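Local coordinates for uncharacterized protein (Bacteroides ovatus, PDB 4FS7), which is of unknown function but, as an extracellular protein built of BspA-type leucine-rich repeats, probably binds other proteins, at residues L196-L210 and S218-V232. Sequence-based numbering, arbitrary orientation.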
loop_
_atom_site.group_PDB
_atom_site.type_symbol
_atom_site.label_atom_id
_atom_site.label_comp_id
_atom_site.label_asym_id
_atom_site.label_seq_id
_atom_site.Cartn_x
_atom_site.Cartn_y
_atom_site.Cartn_z
ATOM N N LEU A 196 8.083 -10.668 9.701
ATOM C CA LEU A 196 8.073 -9.788 8.530
ATOM C C LEU A 196 9.193 -8.759 8.653
ATOM O O LEU A 196 9.391 -8.185 9.725
ATOM C CB LEU A 196 6.717 -9.067 8.406
ATOM C CG LEU A 196 6.463 -8.404 7.067
ATOM C CD1 LEU A 196 6.261 -9.423 5.944
ATOM C CD2 LEU A 196 5.279 -7.455 7.156
ATOM N N LYS A 197 9.878 -8.521 7.539
ATOM C CA LYS A 197 11.017 -7.585 7.443
ATOM C C LYS A 197 10.697 -6.306 6.686
ATOM O O LYS A 197 11.101 -5.214 7.070
ATOM C CB LYS A 197 12.187 -8.251 6.722
ATOM C CG LYS A 197 12.708 -9.564 7.392
ATOM C CD LYS A 197 13.388 -9.306 8.768
ATOM C CE LYS A 197 13.692 -10.563 9.562
ATOM N NZ LYS A 197 14.816 -11.337 8.976
ATOM N N ILE A 198 9.959 -6.466 5.589
ATOM C CA ILE A 198 9.757 -5.397 4.588
ATOM C C ILE A 198 8.324 -5.338 4.109
ATOM O O ILE A 198 7.771 -6.381 3.741
ATOM C CB ILE A 198 10.706 -5.677 3.357
ATOM C CG1 ILE A 198 12.170 -5.596 3.763
ATOM C CG2 ILE A 198 10.360 -4.754 2.175
ATOM C CD1 ILE A 198 13.120 -6.158 2.704
ATOM N N ILE A 199 7.755 -4.140 4.073
ATOM C CA ILE A 199 6.486 -3.860 3.382
ATOM C C ILE A 199 6.848 -2.924 2.241
ATOM O O ILE A 199 7.339 -1.807 2.473
ATOM C CB ILE A 199 5.426 -3.241 4.314
ATOM C CG1 ILE A 199 5.029 -4.242 5.397
ATOM C CG2 ILE A 199 4.238 -2.739 3.518
ATOM C CD1 ILE A 199 4.132 -3.681 6.504
ATOM N N ARG A 200 6.623 -3.370 1.009
ATOM C CA ARG A 200 6.987 -2.605 -0.171
ATOM C C ARG A 200 5.978 -1.524 -0.515
ATOM O O ARG A 200 4.933 -1.379 0.117
ATOM C CB ARG A 200 7.247 -3.556 -1.345
ATOM C CG ARG A 200 8.503 -4.397 -1.150
ATOM C CD ARG A 200 8.900 -5.108 -2.434
ATOM N NE ARG A 200 10.151 -5.855 -2.320
ATOM C CZ ARG A 200 10.483 -6.908 -3.091
ATOM N NH1 ARG A 200 9.619 -7.364 -4.003
ATOM N NH2 ARG A 200 11.651 -7.546 -2.911
ATOM N N ASP A 201 6.304 -0.771 -1.557
ATOM C CA ASP A 201 5.524 0.410 -1.938
ATOM C C ASP A 201 4.067 0.089 -2.150
ATOM O O ASP A 201 3.742 -0.952 -2.732
ATOM C CB ASP A 201 6.068 1.030 -3.244
ATOM C CG ASP A 201 7.515 1.464 -3.221
ATOM O OD1 ASP A 201 8.137 1.546 -2.186
ATOM O OD2 ASP A 201 8.041 1.775 -4.323
ATOM N N TYR A 202 3.149 0.981 -1.758
ATOM C CA TYR A 202 1.736 0.902 -2.023
ATOM C C TYR A 202 1.054 -0.307 -1.411
ATOM O O TYR A 202 -0.107 -0.513 -1.724
ATOM C CB TYR A 202 1.477 0.924 -3.542
ATOM C CG TYR A 202 1.925 2.199 -4.195
ATOM C CD1 TYR A 202 1.156 3.357 -4.146
ATOM C CD2 TYR A 202 3.112 2.242 -4.843
ATOM C CE1 TYR A 202 1.598 4.536 -4.768
ATOM C CE2 TYR A 202 3.583 3.430 -5.451
ATOM C CZ TYR A 202 2.820 4.565 -5.381
ATOM O OH TYR A 202 3.271 5.718 -5.990
ATOM N N CYS A 203 1.688 -1.032 -0.493
ATOM C CA CYS A 203 1.124 -2.330 -0.086
ATOM C C CYS A 203 -0.327 -2.239 0.399
ATOM O O CYS A 203 -1.150 -3.084 0.039
ATOM C CB CYS A 203 2.037 -2.965 0.952
ATOM S SG CYS A 203 1.637 -4.644 1.356
ATOM N N PHE A 204 -0.601 -1.242 1.260
ATOM C CA PHE A 204 -1.916 -1.058 1.847
ATOM C C PHE A 204 -2.522 0.274 1.416
ATOM O O PHE A 204 -3.480 0.739 2.024
ATOM C CB PHE A 204 -1.897 -1.170 3.374
ATOM C CG PHE A 204 -1.402 -2.482 3.866
ATOM C CD1 PHE A 204 -2.271 -3.585 3.911
ATOM C CD2 PHE A 204 -0.097 -2.656 4.260
ATOM C CE1 PHE A 204 -1.861 -4.800 4.340
ATOM C CE2 PHE A 204 0.321 -3.908 4.717
ATOM C CZ PHE A 204 -0.583 -4.951 4.783
ATOM N N ALA A 205 -2.050 0.848 0.300
ATOM C CA ALA A 205 -2.628 2.108 -0.161
ATOM C C ALA A 205 -4.103 1.983 -0.441
ATOM O O ALA A 205 -4.513 1.027 -1.073
ATOM C CB ALA A 205 -1.868 2.626 -1.372
ATOM N N GLU A 206 -4.896 2.936 0.058
ATOM C CA GLU A 206 -6.331 2.971 -0.173
ATOM C C GLU A 206 -7.079 1.888 0.596
ATOM O O GLU A 206 -8.233 1.668 0.315
ATOM C CB GLU A 206 -6.680 2.966 -1.677
ATOM C CG GLU A 206 -6.123 4.169 -2.439
ATOM C CD GLU A 206 -6.647 4.294 -3.877
ATOM O OE1 GLU A 206 -7.314 3.362 -4.411
ATOM O OE2 GLU A 206 -6.376 5.353 -4.494
ATOM N N CYS A 207 -6.429 1.268 1.572
ATOM C CA CYS A 207 -7.166 0.402 2.514
ATOM C C CYS A 207 -7.756 1.339 3.574
ATOM O O CYS A 207 -7.274 1.456 4.696
ATOM C CB CYS A 207 -6.254 -0.614 3.146
ATOM S SG CYS A 207 -5.711 -1.883 1.955
ATOM N N ILE A 208 -8.826 2.018 3.169
ATOM C CA ILE A 208 -9.353 3.177 3.913
ATOM C C ILE A 208 -9.921 2.830 5.272
ATOM O O ILE A 208 -10.112 3.714 6.126
ATOM C CB ILE A 208 -10.353 3.960 3.066
ATOM C CG1 ILE A 208 -11.564 3.121 2.653
ATOM C CG2 ILE A 208 -9.659 4.608 1.855
ATOM C CD1 ILE A 208 -12.712 3.959 2.072
ATOM N N LEU A 209 -10.256 1.561 5.497
ATOM C CA LEU A 209 -10.779 1.112 6.809
ATOM C C LEU A 209 -9.712 0.447 7.663
ATOM O O LEU A 209 -10.004 0.010 8.785
ATOM C CB LEU A 209 -11.946 0.120 6.658
ATOM C CG LEU A 209 -13.233 0.791 6.191
ATOM C CD1 LEU A 209 -14.370 -0.200 6.181
ATOM C CD2 LEU A 209 -13.662 2.036 6.960
ATOM N N LEU A 210 -8.495 0.297 7.175
ATOM C CA LEU A 210 -7.483 -0.469 7.895
ATOM C C LEU A 210 -7.050 0.324 9.135
ATOM O O LEU A 210 -6.506 1.413 9.012
ATOM C CB LEU A 210 -6.284 -0.766 6.979
ATOM C CG LEU A 210 -5.107 -1.524 7.591
ATOM C CD1 LEU A 210 -5.531 -2.949 8.020
ATOM C CD2 LEU A 210 -3.953 -1.536 6.636
ATOM N N SER A 218 10.665 -7.394 14.026
ATOM C CA SER A 218 11.544 -7.628 12.884
ATOM C C SER A 218 11.344 -6.636 11.696
ATOM O O SER A 218 12.177 -6.571 10.819
ATOM C CB SER A 218 11.352 -9.057 12.343
ATOM O OG SER A 218 9.951 -9.287 12.138
ATOM N N LEU A 219 10.209 -5.949 11.662
ATOM C CA LEU A 219 9.848 -5.124 10.540
ATOM C C LEU A 219 10.623 -3.819 10.568
ATOM O O LEU A 219 10.522 -3.048 11.516
ATOM C CB LEU A 219 8.347 -4.866 10.568
ATOM C CG LEU A 219 7.781 -3.917 9.522
ATOM C CD1 LEU A 219 7.972 -4.407 8.108
ATOM C CD2 LEU A 219 6.314 -3.694 9.810
ATOM N N TYR A 220 11.435 -3.597 9.532
ATOM C CA TYR A 220 12.324 -2.428 9.565
ATOM C C TYR A 220 12.105 -1.426 8.457
ATOM O O TYR A 220 12.692 -0.350 8.494
ATOM C CB TYR A 220 13.792 -2.861 9.631
ATOM C CG TYR A 220 14.289 -3.571 8.425
ATOM C CD1 TYR A 220 14.628 -2.885 7.282
ATOM C CD2 TYR A 220 14.414 -4.968 8.425
ATOM C CE1 TYR A 220 15.106 -3.572 6.154
ATOM C CE2 TYR A 220 14.867 -5.651 7.310
ATOM C CZ TYR A 220 15.200 -4.940 6.174
ATOM O OH TYR A 220 15.682 -5.571 5.052
ATOM N N TYR A 221 11.269 -1.768 7.469
ATOM C CA TYR A 221 11.082 -0.948 6.283
ATOM C C TYR A 221 9.657 -0.836 5.863
ATOM O O TYR A 221 8.980 -1.847 5.701
ATOM C CB TYR A 221 11.922 -1.522 5.126
ATOM C CG TYR A 221 11.818 -0.746 3.822
ATOM C CD1 TYR A 221 10.800 -0.977 2.896
ATOM C CD2 TYR A 221 12.703 0.255 3.546
ATOM C CE1 TYR A 221 10.724 -0.263 1.718
ATOM C CE2 TYR A 221 12.604 1.011 2.384
ATOM C CZ TYR A 221 11.602 0.754 1.473
ATOM O OH TYR A 221 11.508 1.492 0.289
ATOM N N LEU A 222 9.211 0.388 5.616
ATOM C CA LEU A 222 7.905 0.664 4.955
ATOM C C LEU A 222 8.154 1.488 3.709
ATOM O O LEU A 222 8.741 2.556 3.777
ATOM C CB LEU A 222 6.906 1.487 5.799
ATOM C CG LEU A 222 6.527 0.973 7.167
ATOM C CD1 LEU A 222 5.575 1.931 7.909
ATOM C CD2 LEU A 222 5.946 -0.410 7.144
ATOM N N GLY A 223 7.676 0.999 2.563
ATOM C CA GLY A 223 7.910 1.620 1.279
ATOM C C GLY A 223 7.010 2.822 0.992
ATOM O O GLY A 223 6.122 3.219 1.778
ATOM N N ASP A 224 7.250 3.408 -0.161
ATOM C CA ASP A 224 6.561 4.599 -0.573
ATOM C C ASP A 224 5.048 4.376 -0.609
ATOM O O ASP A 224 4.593 3.361 -1.140
ATOM C CB ASP A 224 6.998 5.058 -1.987
ATOM C CG ASP A 224 8.459 5.463 -2.116
ATOM O OD1 ASP A 224 9.186 5.499 -1.121
ATOM O OD2 ASP A 224 8.844 5.753 -3.270
ATOM N N PHE A 225 4.262 5.273 -0.021
ATOM C CA PHE A 225 2.823 5.191 0.002
ATOM C C PHE A 225 2.282 3.899 0.644
ATOM O O PHE A 225 1.134 3.549 0.463
ATOM C CB PHE A 225 2.200 5.344 -1.410
ATOM C CG PHE A 225 2.370 6.701 -2.016
ATOM C CD1 PHE A 225 1.402 7.696 -1.808
ATOM C CD2 PHE A 225 3.429 6.982 -2.835
ATOM C CE1 PHE A 225 1.536 8.941 -2.385
ATOM C CE2 PHE A 225 3.549 8.258 -3.406
ATOM C CZ PHE A 225 2.604 9.194 -3.186
ATOM N N ALA A 226 3.082 3.203 1.471
ATOM C CA ALA A 226 2.657 1.873 1.936
ATOM C C ALA A 226 1.411 1.858 2.761
ATOM O O ALA A 226 0.661 0.867 2.730
ATOM C CB ALA A 226 3.789 1.139 2.656
ATOM N N LEU A 227 1.195 2.938 3.518
ATOM C CA LEU A 227 0.023 3.063 4.378
ATOM C C LEU A 227 -0.766 4.311 3.990
ATOM O O LEU A 227 -1.473 4.870 4.819
ATOM C CB LEU A 227 0.429 3.051 5.859
ATOM C CG LEU A 227 0.959 1.715 6.375
ATOM C CD1 LEU A 227 1.573 1.880 7.773
ATOM C CD2 LEU A 227 -0.214 0.741 6.410
ATOM N N SER A 228 -0.696 4.723 2.741
ATOM C CA SER A 228 -1.420 5.914 2.296
ATOM C C SER A 228 -2.900 5.659 2.238
ATOM O O SER A 228 -3.363 4.582 1.824
ATOM C CB SER A 228 -0.895 6.308 0.931
ATOM O OG SER A 228 -1.657 7.343 0.362
ATOM N N LYS A 229 -3.692 6.648 2.622
ATOM C CA LYS A 229 -5.150 6.537 2.586
ATOM C C LYS A 229 -5.627 5.292 3.314
ATOM O O LYS A 229 -6.454 4.525 2.805
ATOM C CB LYS A 229 -5.665 6.563 1.153
ATOM C CG LYS A 229 -5.550 7.927 0.528
ATOM C CD LYS A 229 -6.622 8.896 1.042
ATOM C CE LYS A 229 -6.409 10.183 0.375
ATOM N NZ LYS A 229 -6.918 11.313 1.133
ATOM N N THR A 230 -5.052 5.055 4.486
ATOM C CA THR A 230 -5.528 4.040 5.390
ATOM C C THR A 230 -6.316 4.650 6.539
ATOM O O THR A 230 -6.445 5.876 6.636
ATOM C CB THR A 230 -4.387 3.143 5.888
ATOM O OG1 THR A 230 -3.466 3.930 6.660
ATOM C CG2 THR A 230 -3.708 2.369 4.730
ATOM N N GLY A 231 -6.844 3.795 7.413
ATOM C CA GLY A 231 -7.720 4.221 8.487
ATOM C C GLY A 231 -7.008 4.375 9.823
ATOM O O GLY A 231 -7.682 4.509 10.853
ATOM N N VAL A 232 -5.675 4.353 9.843
ATOM C CA VAL A 232 -4.956 4.371 11.106
ATOM C C VAL A 232 -5.221 5.656 11.889
ATOM O O VAL A 232 -5.343 6.747 11.323
ATOM C CB VAL A 232 -3.429 4.189 10.865
ATOM C CG1 VAL A 232 -3.194 2.752 10.293
ATOM C CG2 VAL A 232 -2.867 5.273 9.925
HETATM O O HOH W 1 7.741 4.582 -5.541
#
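Tyr202 and Phe225 hold their rings almost parallel, planes 6° apart, but slid so far past each other that they barely overlap: the ring centroids lie 5.1 Å apart, Tyr202 OH comes to 3.4 Å from Phe225 CD2, and Phe225 CB touches Tyr202 CE1. Asp224 O lies over one face of the Tyr202 ring, while Ser228 CB sits at the edge of the Phe225 ring, in its plane. The Phe204 ring has Cys203 SG over one face and Ala226 O at its edge; Ile199 O lies at the edge of the Tyr221 ring. The Tyr220 ring carries Lys197 O over one face, and its hydroxyl reaches the CG1-CD1 branch of Ile198. Two carboxylates also stack, Asp201 on Asp224, with planes 3° apart and a water donating to the OD2 of each. Asp201 CG stands beside its own backbone N (chi1 -59°), a torsion that directs the carboxylate toward Asp224, where OD1 accepts from Asp224 N at 2.9 Å, the donor arriving from above the carboxylate plane; Asp224 OD1 in turn accepts from Lys246 N. An alanine at Asp201 is likely to leave Asp224 N without its mate and the water with one acceptor fewer.

The two segments are equivalent parts of successive coils of a leucine-rich-repeat solenoid, strand 198-199 pairing in parallel with strand 221-222 through Ile199 N to Tyr221 O (3.1 Å) and Gly223 N to Ile199 O (2.8 Å). Glycine suits position 223 because a side chain there would run into Asp201 OD1. Aliphatic side chains pack inward: branched Ile199 reaches two partners, CD1 touching Leu222 CD2 at 3.8 Å and CG2 meeting Ala226, whose single methyl suits the close spacing of the coils. Farther along, Leu227 CD2 packs against Phe204 CB, and Thr230 OG1 bonds to Leu227 O, pinning the turn between them.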